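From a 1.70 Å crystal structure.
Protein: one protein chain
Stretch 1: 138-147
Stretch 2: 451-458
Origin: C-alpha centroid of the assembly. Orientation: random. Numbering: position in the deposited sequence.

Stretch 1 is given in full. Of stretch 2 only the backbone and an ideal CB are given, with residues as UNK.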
# COMPACT_ATOMS: atom_id res chain seq x y z
N ILE A 138 2.54 14.82 -0.50
CA ILE A 138 3.76 15.49 -0.99
C ILE A 138 3.64 15.40 -2.51
O ILE A 138 3.36 14.32 -3.06
CB ILE A 138 5.08 14.76 -0.60
CG1 ILE A 138 5.30 14.86 0.91
CG2 ILE A 138 6.28 15.38 -1.42
CD1 ILE A 138 5.65 16.22 1.37
N ASP A 139 3.83 16.52 -3.20
CA ASP A 139 3.79 16.57 -4.68
C ASP A 139 5.17 16.08 -5.15
O ASP A 139 6.18 16.77 -4.92
CB ASP A 139 3.54 18.02 -5.12
CG ASP A 139 3.46 18.20 -6.65
OD1 ASP A 139 3.98 17.36 -7.43
OD2 ASP A 139 2.88 19.23 -7.06
N ASP A 140 5.25 14.90 -5.76
CA ASP A 140 6.54 14.36 -6.21
C ASP A 140 7.27 15.16 -7.29
O ASP A 140 8.48 15.06 -7.41
CB ASP A 140 6.37 12.91 -6.67
CG ASP A 140 5.90 12.04 -5.55
OD1 ASP A 140 6.60 12.02 -4.53
OD2 ASP A 140 4.82 11.40 -5.67
N SER A 141 6.57 15.97 -8.07
CA SER A 141 7.30 16.71 -9.09
C SER A 141 8.24 17.74 -8.49
O SER A 141 9.35 17.93 -8.99
CB SER A 141 6.38 17.43 -10.07
OG SER A 141 5.46 18.28 -9.42
N ASN A 142 7.83 18.39 -7.40
CA ASN A 142 8.67 19.43 -6.79
C ASN A 142 9.03 19.20 -5.32
O ASN A 142 9.69 20.03 -4.70
CB ASN A 142 7.98 20.77 -6.94
CG ASN A 142 6.62 20.75 -6.30
OD1 ASN A 142 6.35 19.90 -5.46
ND2 ASN A 142 5.76 21.68 -6.68
N GLY A 143 8.60 18.07 -4.75
CA GLY A 143 8.89 17.76 -3.35
C GLY A 143 8.14 18.65 -2.37
O GLY A 143 8.45 18.70 -1.19
N GLU A 144 7.13 19.35 -2.84
CA GLU A 144 6.41 20.24 -1.94
C GLU A 144 5.22 19.61 -1.19
O GLU A 144 4.48 18.84 -1.77
CB GLU A 144 5.92 21.44 -2.75
CG GLU A 144 7.07 22.40 -3.16
CD GLU A 144 7.87 22.84 -1.93
OE1 GLU A 144 9.03 22.35 -1.73
OE2 GLU A 144 7.33 23.65 -1.15
N PHE A 145 5.07 19.95 0.09
CA PHE A 145 3.91 19.49 0.86
C PHE A 145 2.70 20.26 0.30
O PHE A 145 2.77 21.47 0.08
CB PHE A 145 4.11 19.80 2.35
CG PHE A 145 2.94 19.38 3.21
CD1 PHE A 145 2.64 18.04 3.36
CD2 PHE A 145 2.18 20.34 3.89
CE1 PHE A 145 1.57 17.62 4.19
CE2 PHE A 145 1.10 19.94 4.73
CZ PHE A 145 0.80 18.58 4.87
N MSE A 146 1.60 19.58 0.06
CA MSE A 146 0.41 20.19 -0.54
C MSE A 146 -0.51 20.83 0.51
O MSE A 146 -1.61 20.38 0.76
CB MSE A 146 -0.32 19.13 -1.36
CG MSE A 146 0.58 18.63 -2.52
SE MSE A 146 -0.06 16.94 -3.33
CE MSE A 146 -1.41 17.68 -4.46
N ALA A 147 -0.01 21.91 1.09
CA ALA A 147 -0.72 22.64 2.16
C ALA A 147 -2.09 23.14 1.76
O ALA A 147 -2.96 23.32 2.63
CB ALA A 147 0.13 23.81 2.62
N UNK A 451 -0.96 16.89 -15.76
CA UNK A 451 -1.28 16.91 -14.32
C UNK A 451 0.03 16.69 -13.55
O UNK A 451 0.49 15.56 -13.38
CB UNK A 451 -2.32 15.84 -13.96
N UNK A 452 0.59 17.79 -13.08
CA UNK A 452 1.90 17.75 -12.45
C UNK A 452 2.03 16.88 -11.21
O UNK A 452 3.06 16.21 -11.06
CB UNK A 452 2.31 19.18 -12.08
N UNK A 453 1.00 16.81 -10.37
CA UNK A 453 1.12 15.98 -9.18
C UNK A 453 1.01 14.47 -9.49
O UNK A 453 1.14 13.63 -8.58
CB UNK A 453 0.04 16.38 -8.17
N UNK A 454 0.76 14.14 -10.76
CA UNK A 454 0.72 12.73 -11.15
C UNK A 454 1.95 12.44 -12.01
O UNK A 454 2.71 11.51 -11.72
CB UNK A 454 -0.57 12.40 -11.90
N UNK A 455 2.19 13.25 -13.04
CA UNK A 455 3.27 12.94 -13.96
C UNK A 455 4.55 13.75 -13.95
O UNK A 455 5.47 13.45 -14.70
CB UNK A 455 2.70 13.03 -15.38
N UNK A 456 4.61 14.78 -13.12
CA UNK A 456 5.83 15.57 -13.06
C UNK A 456 6.04 16.47 -14.25
O UNK A 456 5.12 16.66 -15.04
CB UNK A 456 7.04 14.64 -12.92
N UNK A 457 7.25 17.01 -14.39
CA UNK A 457 7.51 17.98 -15.46
C UNK A 457 8.36 17.50 -16.64
O UNK A 457 8.46 18.22 -17.63
CB UNK A 457 8.20 19.20 -14.85
N UNK A 458 8.96 16.33 -16.53
CA UNK A 458 9.77 15.79 -17.64
C UNK A 458 8.86 15.20 -18.72
O UNK A 458 9.01 15.51 -19.90
CB UNK A 458 10.74 14.73 -17.13

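Position 451 comes right before a short helix, at the N-cap. Its ideal CB has nothing of stretch 1 within 5.5 Å, so stretch 1 sets no preference. A capping residue such as Ser, Asp or Thr would be a fair guess from the backbone alone. The residue is Val 451. Its backbone O accepts from the N atoms of the residues at 454 and 455.

Position 452 is helical. Its CA-to-CB bond points sideways, but the ideal CB lies 4.2 Å from Ser 141 OG and 5.1 Å from Asp 139 OD2. Stretch 1 offers a hydroxyl here, and the amide of Asn 142 lies beyond it. A nearby carboxylate could favour Lys or Arg. Gln or Glu could also reach the hydroxyl. The residue is Glu 452. With chi1 and chi2 both t, its chain extends and the carboxylate comes nearer to stretch 1. Glu 452 OE2 lies 2.9 Å from Ser 141 OG, a hydrogen-bonding distance. Asp 139 OD1 is also near, 2.6 Å from Ser 141 OG, so the choice of acceptor is open.

Position 453 also points sideways. Its ideal CB is 4.1 Å from Asp 139 OD1 and 4.2 Å from Met 146 CE, so it meets a carboxylate and a selenomethionine methyl. Aliphatic carbons would suit the methyl; a long basic chain might answer the charge. The residue is Glu 453. Its CB packs 4.2 Å from Met 146 CE. Its carboxylate makes no contact with stretch 1, and OE2 is bonded elsewhere in the structure. The backbone adds a link: water 1 donates to Glu 453 O at 2.7 Å and accepts from Asp 140 N at 2.8 Å.

Positions 454 and 455 point away from stretch 1. Neither ideal CB has an atom of it within 5.5 Å. Many residues would do. They are Ile 454 and Phe 455, both with chi1 m.

Position 456 leaves the helix with phi 74° and psi -167°. Positive phi favours glycine. An ideal CB would also sit 4.0 Å from Ser 141 CB. The residue is Gly 456. Its CA comes 3.6 Å from Ser 141 CB.

Position 457 points sideways, with its ideal CB 5.4 Å from Ser 141 CB. The demand is loose, and small or polar residues fit. Thr 457 is found, touching Ser 141 mainly through its backbone: its N is 4.4 Å from Ser 141 CB.

Position 458 is out of reach, so stretch 1 does not discriminate. It is Ala 458.

Stretch 2 451-458: VEEIFGTA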
# COMPACT_ATOMS: atom_id res chain seq x y z
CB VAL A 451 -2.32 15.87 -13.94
CG1 VAL A 451 -2.69 16.05 -12.46
CG2 VAL A 451 -3.58 16.01 -14.87
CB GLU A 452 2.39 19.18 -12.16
CG GLU A 452 3.88 19.22 -11.83
CD GLU A 452 4.41 20.65 -11.60
OE1 GLU A 452 3.85 21.60 -12.19
OE2 GLU A 452 5.40 20.81 -10.84
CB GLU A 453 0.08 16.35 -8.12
CG GLU A 453 -1.35 16.14 -8.60
CD GLU A 453 -1.92 17.36 -9.32
OE1 GLU A 453 -1.16 18.13 -9.96
OE2 GLU A 453 -3.16 17.50 -9.26
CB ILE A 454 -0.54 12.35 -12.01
CG1 ILE A 454 -1.83 12.62 -11.21
CG2 ILE A 454 -0.49 10.85 -12.43
CD1 ILE A 454 -3.14 12.33 -12.01
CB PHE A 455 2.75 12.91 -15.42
CG PHE A 455 1.66 11.88 -15.64
CD1 PHE A 455 0.31 12.26 -15.74
CD2 PHE A 455 1.98 10.52 -15.69
CE1 PHE A 455 -0.70 11.30 -15.89
CE2 PHE A 455 0.96 9.54 -15.84
CZ PHE A 455 -0.37 9.93 -15.94
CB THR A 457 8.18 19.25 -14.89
OG1 THR A 457 9.38 18.89 -14.20
CG2 THR A 457 7.23 19.96 -13.91
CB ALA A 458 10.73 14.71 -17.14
O HOH W 1 3.02 13.47 -6.68
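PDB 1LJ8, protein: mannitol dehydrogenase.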